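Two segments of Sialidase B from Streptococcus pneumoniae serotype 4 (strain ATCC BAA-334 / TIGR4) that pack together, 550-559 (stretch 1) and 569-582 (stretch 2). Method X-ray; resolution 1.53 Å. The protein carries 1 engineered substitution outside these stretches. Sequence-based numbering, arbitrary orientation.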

ATOM      1  N   SER A 550      -7.528  12.508  13.781  1.00 14.05           N
ATOM      2  CA  SER A 550      -7.620  11.908  15.100  1.00 13.47           C
ATOM      3  C   SER A 550      -7.024  10.506  15.189  1.00 14.65           C
ATOM      4  O   SER A 550      -6.444  10.145  16.212  1.00 15.20           O
ATOM      5  N   TYR A 551      -7.147   9.721  14.120  1.00 11.53           N
ATOM      6  CA  TYR A 551      -6.649   8.350  14.149  1.00 11.19           C
ATOM      7  C   TYR A 551      -5.176   8.266  13.723  1.00 11.05           C
ATOM      8  O   TYR A 551      -4.481   7.314  14.081  1.00 13.53           O
ATOM      9  N   GLY A 552      -4.710   9.267  12.987  1.00 11.70           N
ATOM     10  CA  GLY A 552      -3.292   9.347  12.614  1.00 11.59           C
ATOM     11  C   GLY A 552      -2.909   8.523  11.398  1.00 10.99           C
ATOM     12  O   GLY A 552      -3.711   7.735  10.901  1.00 11.77           O
ATOM     13  N   THR A 553      -1.661   8.701  10.947  1.00  9.96           N
ATOM     14  CA  THR A 553      -1.094   7.962   9.810  1.00 10.36           C
ATOM     15  C   THR A 553       0.393   7.769  10.059  1.00 12.69           C
ATOM     16  O   THR A 553       1.023   8.605  10.692  1.00 10.49           O
ATOM     17  N   GLN A 554       0.949   6.661   9.567  1.00  9.37           N
ATOM     18  CA  GLN A 554       2.383   6.432   9.615  1.00  9.29           C
ATOM     19  C   GLN A 554       3.118   7.666   9.077  1.00 11.39           C
ATOM     20  O   GLN A 554       2.662   8.310   8.116  1.00  9.51           O
ATOM     21  N   VAL A 555       4.242   8.000   9.720  1.00 11.08           N
ATOM     22  CA  VAL A 555       5.133   9.055   9.247  1.00 10.00           C
ATOM     23  C   VAL A 555       6.489   8.411   8.987  1.00  8.65           C
ATOM     24  O   VAL A 555       7.012   7.654   9.825  1.00 12.41           O
ATOM     25  N   SER A 556       7.060   8.680   7.822  1.00  9.15           N
ATOM     26  CA  SER A 556       8.411   8.195   7.560  1.00  9.49           C
ATOM     27  C   SER A 556       9.372   9.366   7.697  1.00 11.10           C
ATOM     28  O   SER A 556       8.959  10.527   7.591  1.00 10.60           O
ATOM     29  N   ALA A 557      10.637   9.068   7.976  1.00  9.87           N
ATOM     30  CA  ALA A 557      11.572  10.110   8.399  1.00 11.13           C
ATOM     31  C   ALA A 557      12.985   9.718   8.067  1.00 12.63           C
ATOM     32  O   ALA A 557      13.375   8.578   8.297  1.00 13.43           O
ATOM     33  N   ILE A 558      13.755  10.668   7.547  1.00  9.30           N
ATOM     34  CA  ILE A 558      15.182  10.420   7.310  1.00 10.85           C
ATOM     35  C   ILE A 558      16.047  11.606   7.720  1.00 11.37           C
ATOM     36  O   ILE A 558      15.580  12.744   7.795  1.00 11.03           O
ATOM     37  N   LYS A 559      17.319  11.320   7.984  1.00 13.05           N
ATOM     38  CA  LYS A 559      18.337  12.343   8.181  1.00 13.50           C
ATOM     39  C   LYS A 559      19.066  12.471   6.848  1.00 13.89           C
ATOM     40  O   LYS A 559      19.644  11.503   6.360  1.00 16.34           O
ATOM     41  N   ALA A 569      19.819  18.480   8.291  1.00 16.85           N
ATOM     42  CA  ALA A 569      18.414  18.441   7.904  1.00 14.39           C
ATOM     43  C   ALA A 569      17.755  17.083   8.116  1.00 13.04           C
ATOM     44  O   ALA A 569      18.368  16.036   7.882  1.00 14.87           O
ATOM     45  N   VAL A 570      16.493  17.132   8.541  1.00 14.12           N
ATOM     46  CA  VAL A 570      15.641  15.960   8.667  1.00 12.59           C
ATOM     47  C   VAL A 570      14.482  16.137   7.694  1.00 12.54           C
ATOM     48  O   VAL A 570      14.009  17.257   7.489  1.00 15.66           O
ATOM     49  N   ILE A 571      14.044  15.052   7.057  1.00  9.50           N
ATOM     50  CA  ILE A 571      12.892  15.133   6.167  1.00 12.87           C
ATOM     51  C   ILE A 571      11.805  14.164   6.628  1.00 12.09           C
ATOM     52  O   ILE A 571      12.072  12.983   6.863  1.00 11.84           O
ATOM     53  N   LEU A 572      10.590  14.685   6.795  1.00 11.59           N
ATOM     54  CA  LEU A 572       9.439  13.880   7.174  1.00 12.13           C
ATOM     55  C   LEU A 572       8.493  13.727   5.979  1.00 10.14           C
ATOM     56  O   LEU A 572       8.341  14.650   5.181  1.00 12.66           O
ATOM     57  N   SER A 573       7.845  12.571   5.877  1.00 10.20           N
ATOM     58  CA  SER A 573       6.800  12.337   4.877  1.00  8.95           C
ATOM     59  C   SER A 573       5.518  11.922   5.596  1.00 10.50           C
ATOM     60  O   SER A 573       5.541  11.000   6.409  1.00 10.95           O
ATOM     61  N   THR A 574       4.408  12.589   5.274  1.00  8.60           N
ATOM     62  CA  THR A 574       3.143  12.376   5.976  1.00  8.64           C
ATOM     63  C   THR A 574       2.045  13.103   5.236  1.00 10.46           C
ATOM     64  O   THR A 574       2.311  14.104   4.574  1.00 10.53           O
ATOM     65  N   PRO A 575       0.794  12.622   5.358  1.00  9.79           N
ATOM     66  CA  PRO A 575      -0.321  13.507   5.016  1.00  9.84           C
ATOM     67  C   PRO A 575      -0.296  14.719   5.952  1.00  9.63           C
ATOM     68  O   PRO A 575       0.086  14.607   7.124  1.00 12.09           O
ATOM     69  N   ASN A 576      -0.695  15.871   5.442  1.00 10.91           N
ATOM     70  CA  ASN A 576      -0.859  17.041   6.307  1.00 12.69           C
ATOM     71  C   ASN A 576      -2.294  17.491   6.188  1.00 14.42           C
ATOM     72  O   ASN A 576      -2.630  18.324   5.338  1.00 15.69           O
ATOM     73  N   SER A 577      -3.143  16.900   7.022  1.00 11.37           N
ATOM     74  CA  SER A 577      -4.592  17.112   6.941  1.00 15.06           C
ATOM     75  C   SER A 577      -5.229  16.701   8.251  1.00 14.16           C
ATOM     76  O   SER A 577      -4.857  15.681   8.824  1.00 11.22           O
ATOM     77  N   ARG A 578      -6.190  17.492   8.733  1.00 14.49           N
ATOM     78  CA  ARG A 578      -6.955  17.127   9.926  1.00 15.67           C
ATOM     79  C   ARG A 578      -8.137  16.234   9.576  1.00 13.69           C
ATOM     80  O   ARG A 578      -8.804  15.698  10.462  1.00 16.02           O
ATOM     81  N   SER A 579      -8.377  16.077   8.277  1.00 15.29           N
ATOM     82  CA  SER A 579      -9.626  15.512   7.765  1.00 13.32           C
ATOM     83  C   SER A 579      -9.520  14.069   7.275  1.00 16.23           C
ATOM     84  O   SER A 579     -10.377  13.241   7.577  1.00 15.68           O
ATOM     85  N   GLY A 580      -8.479  13.766   6.500  1.00 13.38           N
ATOM     86  CA  GLY A 580      -8.344  12.439   5.934  1.00 13.89           C
ATOM     87  C   GLY A 580      -6.898  12.150   5.598  1.00 10.15           C
ATOM     88  O   GLY A 580      -6.015  12.935   5.928  1.00 11.30           O
ATOM     89  N   ARG A 581      -6.658  11.012   4.951  1.00  8.85           N
ATOM     90  CA  ARG A 581      -5.308  10.677   4.502  1.00  8.58           C
ATOM     91  C   ARG A 581      -5.107  11.238   3.097  1.00  9.37           C
ATOM     92  O   ARG A 581      -5.342  10.567   2.084  1.00  9.70           O
ATOM     93  N   LYS A 582      -4.728  12.509   3.058  1.00  9.69           N
ATOM     94  CA  LYS A 582      -4.643  13.296   1.834  1.00 10.01           C
ATOM     95  C   LYS A 582      -3.698  14.456   2.090  1.00 11.70           C
ATOM     96  O   LYS A 582      -3.234  14.647   3.226  1.00 10.67           O
TER

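Packing of segments 550-559 and 569-582 of Sialidase B, followed along the second segment. Strands 556-559 and 569-575 run antiparallel, with axes 4.8 Å apart at closest approach; the contact buries 745 Å² in all. Ala569 turns its CB away from the partner strand, and its carbonyl O lies 3.6 Å from Lys559 CD, in the aliphatic part of a side chain whose chi1 is t and chi2 p. Val570 (t) shares a sheet face with Lys559, where Val570 CG2 and Lys559 CD come within 4.3 Å. Ile571 (chi1 m, chi2 t) is on the other face, paired with Ile558 (chi1 p, chi2 t): the backbones exchange two hydrogen bonds, Ile558 N to Ile571 O and Ile571 N to Ile558 O, both 2.9 Å, and Ile558 CG1 rests 4.1 Å from Ile571 CB. Leu572 (m, t) returns to the Lys559-Val570 face. Its CD2 packs 3.6 Å from Ala557 CB, the small methyl sitting against the leucine branch, while Leu572 CB lies 4.4 Å from CG2 of Val555 (p). Ser573 (t) joins the isoleucine face beside Ser556 (p). Ser556 N donates to Ser573 O (3.1 Å) and Ser573 N to Ser556 O (2.9 Å); Ser556 OG approaches Ser573 CB to 3.3 Å, but both hydroxyls find their hydrogen bonds elsewhere in the structure. Thr574 (t) points sideways, its CB 4.2 Å from Val555 CG2, and its OG1 donates to the O of Pro575 (2.7 Å). Pro575, with a C-gamma endo ring, faces the first segment and sets CG 3.6 Å from Thr553 CB. Asn576 and Ser577 are out of reach, yet Ser577 (t) shapes the following turn: its OG accepts from Ser579 N (3.0 Å) and Gly580 N (3.2 Å). Arg578 points away; its O instead receives a hydrogen bond from water 1 (2.9 Å), which accepts from Ser550 N (2.8 Å). Water 2 makes a second bridge, donating to Ser579 O (2.8 Å) and hydrogen-bonding Tyr551 OH (2.7 Å). Tyr551 (chi1 p) starts sideways, but its ring end comes nearer, placing OH 3.7 Å from Gly580 CA. Arg581 (m, t, t) points toward the first segment and ties down its loop: NH2 donates to Gly552 O (2.9 Å, nearly linear at 170°) and NE to OG1 of Thr553 (m; 2.8 Å), both acceptors lying near the guanidinium plane. Arg581 NE also sits at the Tyr551 ring edge, 3.7 Å from Tyr551 CE1. Lys582 extends beyond reach.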

ATOM      1  CB  SER A 550      -9.080  11.900  15.571  1.00 11.93           C
ATOM      2  OG  SER A 550      -9.922  11.211  14.663  1.00 16.18           O
ATOM      3  CB  TYR A 551      -7.529   7.418  13.311  1.00 12.23           C
ATOM      4  CG  TYR A 551      -7.794   7.932  11.918  1.00 11.99           C
ATOM      5  CD1 TYR A 551      -6.883   7.707  10.879  1.00 10.29           C
ATOM      6  CD2 TYR A 551      -8.937   8.666  11.637  1.00 13.06           C
ATOM      7  CE1 TYR A 551      -7.128   8.182   9.602  1.00 11.17           C
ATOM      8  CE2 TYR A 551      -9.188   9.151  10.360  1.00 11.00           C
ATOM      9  CZ  TYR A 551      -8.277   8.908   9.344  1.00 10.08           C
ATOM     10  OH  TYR A 551      -8.529   9.392   8.082  1.00 12.46           O
ATOM     11  CB  THR A 553      -1.284   8.745   8.471  1.00  8.37           C
ATOM     12  OG1 THR A 553      -2.683   8.995   8.269  1.00  9.80           O
ATOM     13  CG2 THR A 553      -0.792   7.943   7.287  1.00  9.09           C
ATOM     14  CB  GLN A 554       2.732   5.202   8.770  1.00 11.66           C
ATOM     15  CG  GLN A 554       4.210   4.780   8.829  1.00 10.83           C
ATOM     16  CD  GLN A 554       4.763   4.341   7.483  1.00 13.25           C
ATOM     17  OE1 GLN A 554       4.145   4.551   6.443  1.00 17.07           O
ATOM     18  NE2 GLN A 554       5.935   3.720   7.500  1.00 16.71           N
ATOM     19  CB  VAL A 555       5.269  10.212  10.277  1.00 14.26           C
ATOM     20  CG1 VAL A 555       5.642   9.681  11.653  1.00 16.12           C
ATOM     21  CG2 VAL A 555       6.283  11.245   9.823  1.00 17.55           C
ATOM     22  CB  SER A 556       8.505   7.509   6.204  1.00  8.25           C
ATOM     23  OG  SER A 556       7.983   8.295   5.146  1.00 10.01           O
ATOM     24  CB  ALA A 557      11.443  10.341   9.889  1.00 14.70           C
ATOM     25  CB  ILE A 558      15.486  10.090   5.833  1.00 12.25           C
ATOM     26  CG1 ILE A 558      15.064  11.246   4.916  1.00 12.40           C
ATOM     27  CG2 ILE A 558      14.808   8.796   5.410  1.00 13.49           C
ATOM     28  CD1 ILE A 558      15.611  11.149   3.480  1.00 15.56           C
ATOM     29  CB  LYS A 559      19.307  11.902   9.279  1.00 15.79           C
ATOM     30  CG  LYS A 559      20.543  12.778   9.438  1.00 24.69           C
ATOM     31  CD  LYS A 559      20.226  14.043  10.196  1.00 20.86           C
ATOM     32  CE  LYS A 559      21.425  15.002  10.237  1.00 24.18           C
ATOM     33  NZ  LYS A 559      22.648  14.407  10.853  1.00 30.52           N
ATOM     34  CB  ALA A 569      18.268  18.884   6.466  1.00 17.59           C
ATOM     35  CB  VAL A 570      15.132  15.835  10.108  1.00 16.04           C
ATOM     36  CG1 VAL A 570      13.987  14.840  10.230  1.00 14.88           C
ATOM     37  CG2 VAL A 570      16.281  15.449  11.010  1.00 13.28           C
ATOM     38  CB  ILE A 571      13.265  14.876   4.700  1.00 11.70           C
ATOM     39  CG1 ILE A 571      14.404  15.812   4.286  1.00 13.07           C
ATOM     40  CG2 ILE A 571      12.048  15.070   3.799  1.00 14.22           C
ATOM     41  CD1 ILE A 571      14.984  15.512   2.918  1.00 15.22           C
ATOM     42  CB  LEU A 572       8.683  14.561   8.317  1.00 12.07           C
ATOM     43  CG  LEU A 572       9.360  14.843   9.651  1.00 12.47           C
ATOM     44  CD1 LEU A 572       8.312  15.390  10.630  1.00 15.11           C
ATOM     45  CD2 LEU A 572      10.018  13.605  10.237  1.00 15.78           C
ATOM     46  CB  SER A 573       7.236  11.229   3.920  1.00  8.98           C
ATOM     47  OG  SER A 573       6.150  10.712   3.189  1.00 11.10           O
ATOM     48  CB  THR A 574       3.227  12.941   7.424  1.00 12.38           C
ATOM     49  OG1 THR A 574       1.943  12.854   8.065  1.00 14.11           O
ATOM     50  CG2 THR A 574       3.684  14.389   7.414  1.00 13.40           C
ATOM     51  CB  PRO A 575      -1.549  12.641   5.314  1.00 10.05           C
ATOM     52  CG  PRO A 575      -1.070  11.650   6.350  1.00  8.26           C
ATOM     53  CD  PRO A 575       0.332  11.326   5.877  1.00  9.38           C
ATOM     54  CB  ASN A 576       0.095  18.163   5.887  1.00 14.37           C
ATOM     55  CG  ASN A 576       0.163  19.288   6.907  1.00 14.97           C
ATOM     56  OD1 ASN A 576      -0.679  19.393   7.798  1.00 16.54           O
ATOM     57  ND2 ASN A 576       1.171  20.143   6.774  1.00 17.23           N
ATOM     58  CB  SER A 577      -5.195  16.275   5.800  1.00 14.80           C
ATOM     59  OG  SER A 577      -6.621  16.324   5.834  1.00 14.77           O
ATOM     60  CB  ARG A 578      -7.494  18.372  10.636  1.00 19.10           C
ATOM     61  CG  ARG A 578      -6.448  19.282  11.214  1.00 25.33           C
ATOM     62  CD  ARG A 578      -7.094  20.502  11.855  1.00 35.53           C
ATOM     63  NE  ARG A 578      -6.432  20.862  13.103  1.00 44.17           N
ATOM     64  CZ  ARG A 578      -6.742  21.931  13.827  1.00 48.45           C
ATOM     65  NH1 ARG A 578      -7.702  22.751  13.423  1.00 47.17           N
ATOM     66  NH2 ARG A 578      -6.089  22.179  14.955  1.00 50.75           N
ATOM     67  CB  SER A 579     -10.149  16.402   6.638  1.00 17.66           C
ATOM     68  OG  SER A 579     -11.381  15.927   6.144  1.00 21.16           O
ATOM     69  CB  ARG A 581      -5.074   9.166   4.582  1.00  8.31           C
ATOM     70  CG  ARG A 581      -4.910   8.682   6.008  1.00  8.70           C
ATOM     71  CD  ARG A 581      -4.615   7.206   6.138  1.00  7.78           C
ATOM     72  NE  ARG A 581      -4.374   6.832   7.540  1.00  7.75           N
ATOM     73  CZ  ARG A 581      -4.386   5.581   7.997  1.00  8.58           C
ATOM     74  NH1 ARG A 581      -4.653   4.580   7.163  1.00  9.10           N
ATOM     75  NH2 ARG A 581      -4.137   5.324   9.279  1.00  9.62           N
ATOM     76  CB  LYS A 582      -6.032  13.794   1.401  1.00 11.62           C
ATOM     77  CG  LYS A 582      -6.808  14.548   2.475  1.00 13.51           C
ATOM     78  CD  LYS A 582      -8.210  14.907   1.978  1.00 15.68           C
ATOM     79  CE  LYS A 582      -9.023  15.575   3.080  1.00 21.12           C
ATOM     80  NZ  LYS A 582     -10.453  15.743   2.671  1.00 21.22           N
TER
HETATM   81  O   HOH W   1      -9.642  13.919  12.655  1.00 24.21           O
HETATM   82  O   HOH W   2     -10.914  10.472   7.569  1.00 15.31           O